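Epidermin decarboxylase (Staphylococcus epidermidis, PDB 1G63) catalyses the FMN-dependent oxidative decarboxylation of the C-terminal cysteine of the epidermin precursor peptide, forming a carbon–carbon double bond in the lantibiotic. Local coordinates at residues N85-I90 / P124-N129. Residues are numbered along the deposited sequence; the frame is centred on the assembly and turned at random.
With FMN (flavin mononucleotide), chain N.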
# COMPACT_ATOMS: atom_id res chain seq x y z
N ASN B 85 30.67 2.64 -13.74
CA ASN B 85 30.19 3.45 -12.63
C ASN B 85 30.87 3.14 -11.29
O ASN B 85 31.35 4.05 -10.61
CB ASN B 85 28.67 3.29 -12.49
CG ASN B 85 28.12 4.06 -11.28
OD1 ASN B 85 27.59 3.47 -10.34
ND2 ASN B 85 28.26 5.38 -11.31
N THR B 86 30.89 1.87 -10.90
CA THR B 86 31.51 1.49 -9.65
C THR B 86 33.02 1.70 -9.67
O THR B 86 33.61 2.11 -8.67
CB THR B 86 31.18 0.03 -9.28
OG1 THR B 86 29.81 -0.04 -8.85
CG2 THR B 86 32.07 -0.47 -8.16
N ILE B 87 33.65 1.42 -10.81
CA ILE B 87 35.08 1.62 -10.93
C ILE B 87 35.38 3.10 -10.66
O ILE B 87 36.24 3.42 -9.85
CB ILE B 87 35.57 1.25 -12.35
CG1 ILE B 87 35.51 -0.26 -12.55
CG2 ILE B 87 36.99 1.77 -12.57
CD1 ILE B 87 35.81 -0.70 -13.99
N ASN B 88 34.63 3.98 -11.31
CA ASN B 88 34.84 5.41 -11.13
C ASN B 88 34.51 5.90 -9.72
O ASN B 88 35.12 6.84 -9.23
CB ASN B 88 34.05 6.17 -12.19
CG ASN B 88 34.57 5.90 -13.60
OD1 ASN B 88 33.85 6.04 -14.59
ND2 ASN B 88 35.84 5.53 -13.69
N LYS B 89 33.53 5.28 -9.07
CA LYS B 89 33.19 5.66 -7.70
C LYS B 89 34.34 5.26 -6.77
O LYS B 89 34.78 6.04 -5.93
CB LYS B 89 31.91 4.96 -7.24
CG LYS B 89 30.62 5.58 -7.72
CD LYS B 89 29.45 4.81 -7.14
CE LYS B 89 28.13 5.55 -7.32
NZ LYS B 89 27.04 4.77 -6.68
N ILE B 90 34.82 4.03 -6.91
CA ILE B 90 35.90 3.55 -6.07
C ILE B 90 37.13 4.44 -6.23
O ILE B 90 37.76 4.82 -5.24
CB ILE B 90 36.28 2.10 -6.42
CG1 ILE B 90 35.08 1.19 -6.16
CG2 ILE B 90 37.50 1.67 -5.61
CD1 ILE B 90 35.29 -0.25 -6.56
N PRO B 124 37.61 8.81 -21.44
CA PRO B 124 38.79 9.45 -20.86
C PRO B 124 38.80 9.48 -19.35
O PRO B 124 39.82 9.23 -18.71
CB PRO B 124 38.75 10.87 -21.45
CG PRO B 124 37.94 10.71 -22.69
CD PRO B 124 36.86 9.76 -22.28
N PHE B 125 37.65 9.81 -18.77
CA PHE B 125 37.51 9.91 -17.33
C PHE B 125 37.61 8.54 -16.67
O PHE B 125 38.19 8.42 -15.59
CB PHE B 125 36.20 10.61 -17.00
CG PHE B 125 35.93 11.81 -17.88
CD1 PHE B 125 34.93 11.77 -18.85
CD2 PHE B 125 36.73 12.95 -17.80
CE1 PHE B 125 34.73 12.85 -19.73
CE2 PHE B 125 36.54 14.03 -18.67
CZ PHE B 125 35.54 13.98 -19.64
N LEU B 126 37.06 7.52 -17.31
CA LEU B 126 37.14 6.17 -16.77
C LEU B 126 38.61 5.76 -16.76
O LEU B 126 39.14 5.36 -15.73
CB LEU B 126 36.33 5.19 -17.64
CG LEU B 126 36.62 3.69 -17.42
CD1 LEU B 126 36.20 3.27 -16.03
CD2 LEU B 126 35.88 2.88 -18.46
N GLN B 127 39.25 5.88 -17.92
CA GLN B 127 40.65 5.50 -18.06
C GLN B 127 41.56 6.22 -17.08
O GLN B 127 42.47 5.62 -16.51
CB GLN B 127 41.13 5.73 -19.50
CG GLN B 127 40.58 4.70 -20.48
CD GLN B 127 40.77 3.28 -19.97
OE1 GLN B 127 41.84 2.93 -19.47
NE2 GLN B 127 39.73 2.45 -20.10
N LYS B 128 41.31 7.50 -16.87
CA LYS B 128 42.11 8.29 -15.95
C LYS B 128 41.97 7.71 -14.54
O LYS B 128 42.93 7.67 -13.77
CB LYS B 128 41.65 9.75 -16.00
CG LYS B 128 42.48 10.70 -15.18
CD LYS B 128 42.39 12.12 -15.74
CE LYS B 128 43.05 12.21 -17.13
NZ LYS B 128 43.09 13.61 -17.67
N ASN B 129 40.76 7.24 -14.22
CA ASN B 129 40.49 6.66 -12.91
C ASN B 129 41.13 5.28 -12.78
O ASN B 129 41.56 4.88 -11.69
CB ASN B 129 38.97 6.55 -12.70
CG ASN B 129 38.33 7.88 -12.35
OD1 ASN B 129 37.12 8.04 -12.48
ND2 ASN B 129 39.14 8.83 -11.90
N1 FMN N . 27.32 -0.78 -17.26
C2 FMN N . 28.58 -1.32 -17.30
O2 FMN N . 29.54 -0.80 -16.83
N3 FMN N . 28.76 -2.58 -17.96
C4 FMN N . 27.78 -3.30 -18.56
O4 FMN N . 28.05 -4.37 -19.13
C4A FMN N . 26.44 -2.70 -18.54
N5 FMN N . 25.40 -3.35 -19.06
C5A FMN N . 24.14 -2.85 -18.87
C6 FMN N . 22.98 -3.61 -19.34
C7 FMN N . 21.71 -3.12 -19.31
C7M FMN N . 20.52 -3.95 -19.81
C8 FMN N . 21.44 -1.88 -18.56
C8M FMN N . 20.04 -1.36 -18.37
C9 FMN N . 22.53 -1.13 -18.12
C9A FMN N . 23.87 -1.56 -18.25
N10 FMN N . 25.02 -0.85 -17.80
C10 FMN N . 26.29 -1.41 -17.82
C1' FMN N . 24.85 0.45 -17.14
C2' FMN N . 24.82 0.25 -15.60
O2' FMN N . 23.80 -0.65 -15.14
C3' FMN N . 24.64 1.59 -14.90
O3' FMN N . 25.78 2.45 -15.20
C4' FMN N . 24.46 1.53 -13.39
O4' FMN N . 24.11 2.82 -12.85
C5' FMN N . 25.66 0.98 -12.63
O5' FMN N . 25.36 0.84 -11.23
P FMN N . 26.26 0.00 -10.22
O1P FMN N . 27.65 0.56 -10.30
O2P FMN N . 26.17 -1.43 -10.61
O3P FMN N . 25.60 0.25 -8.82
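Asn88 reaches across from one helix to meet Leu126 and Asn129 on the other, and its amide end lies between them. With CG anti to its own carbonyl carbon (chi1 -66°), the side chain leans over to the partner helix, and its ND2 comes 3.3 Å from Leu126 CD1. The two side chains cross at about a right angle, the leucine methyl lying against the amide end. Asn129 also meets Asn88 nearly crosswise, and Asn88 ND2 comes 3.4 Å from Asn129 CB, their amide planes turned 65° apart. The short side chains suit the place where the backbones come nearest, with the CA atoms of Asn88 and Asn129 6.1 Å apart. Beside this pair the contact is apolar. Ile87 CG2 touches Leu126 CD1 at 3.9 Å, so one leucine methyl serves both neighbours; branched aliphatic chains suit this buried interface, and Ile87 also packs on Met116, Ile130 and Leu133. A second subunit closes over the asparagines, with its Gly93 against Asn88 and its Asn92 against Asn129. On helix 84-91, Asn85 and Thr86 belong to the FMN pocket, and Thr86 OG1 lies 2.7 Å from the phosphate oxygen O1P. Helices 84-91 and 124-134, their short segments 9.3 Å apart at 52°, pack as neighbouring helices of the Rossmann-like alpha/beta fold of the HFCD flavoproteins, beside its parallel sheet.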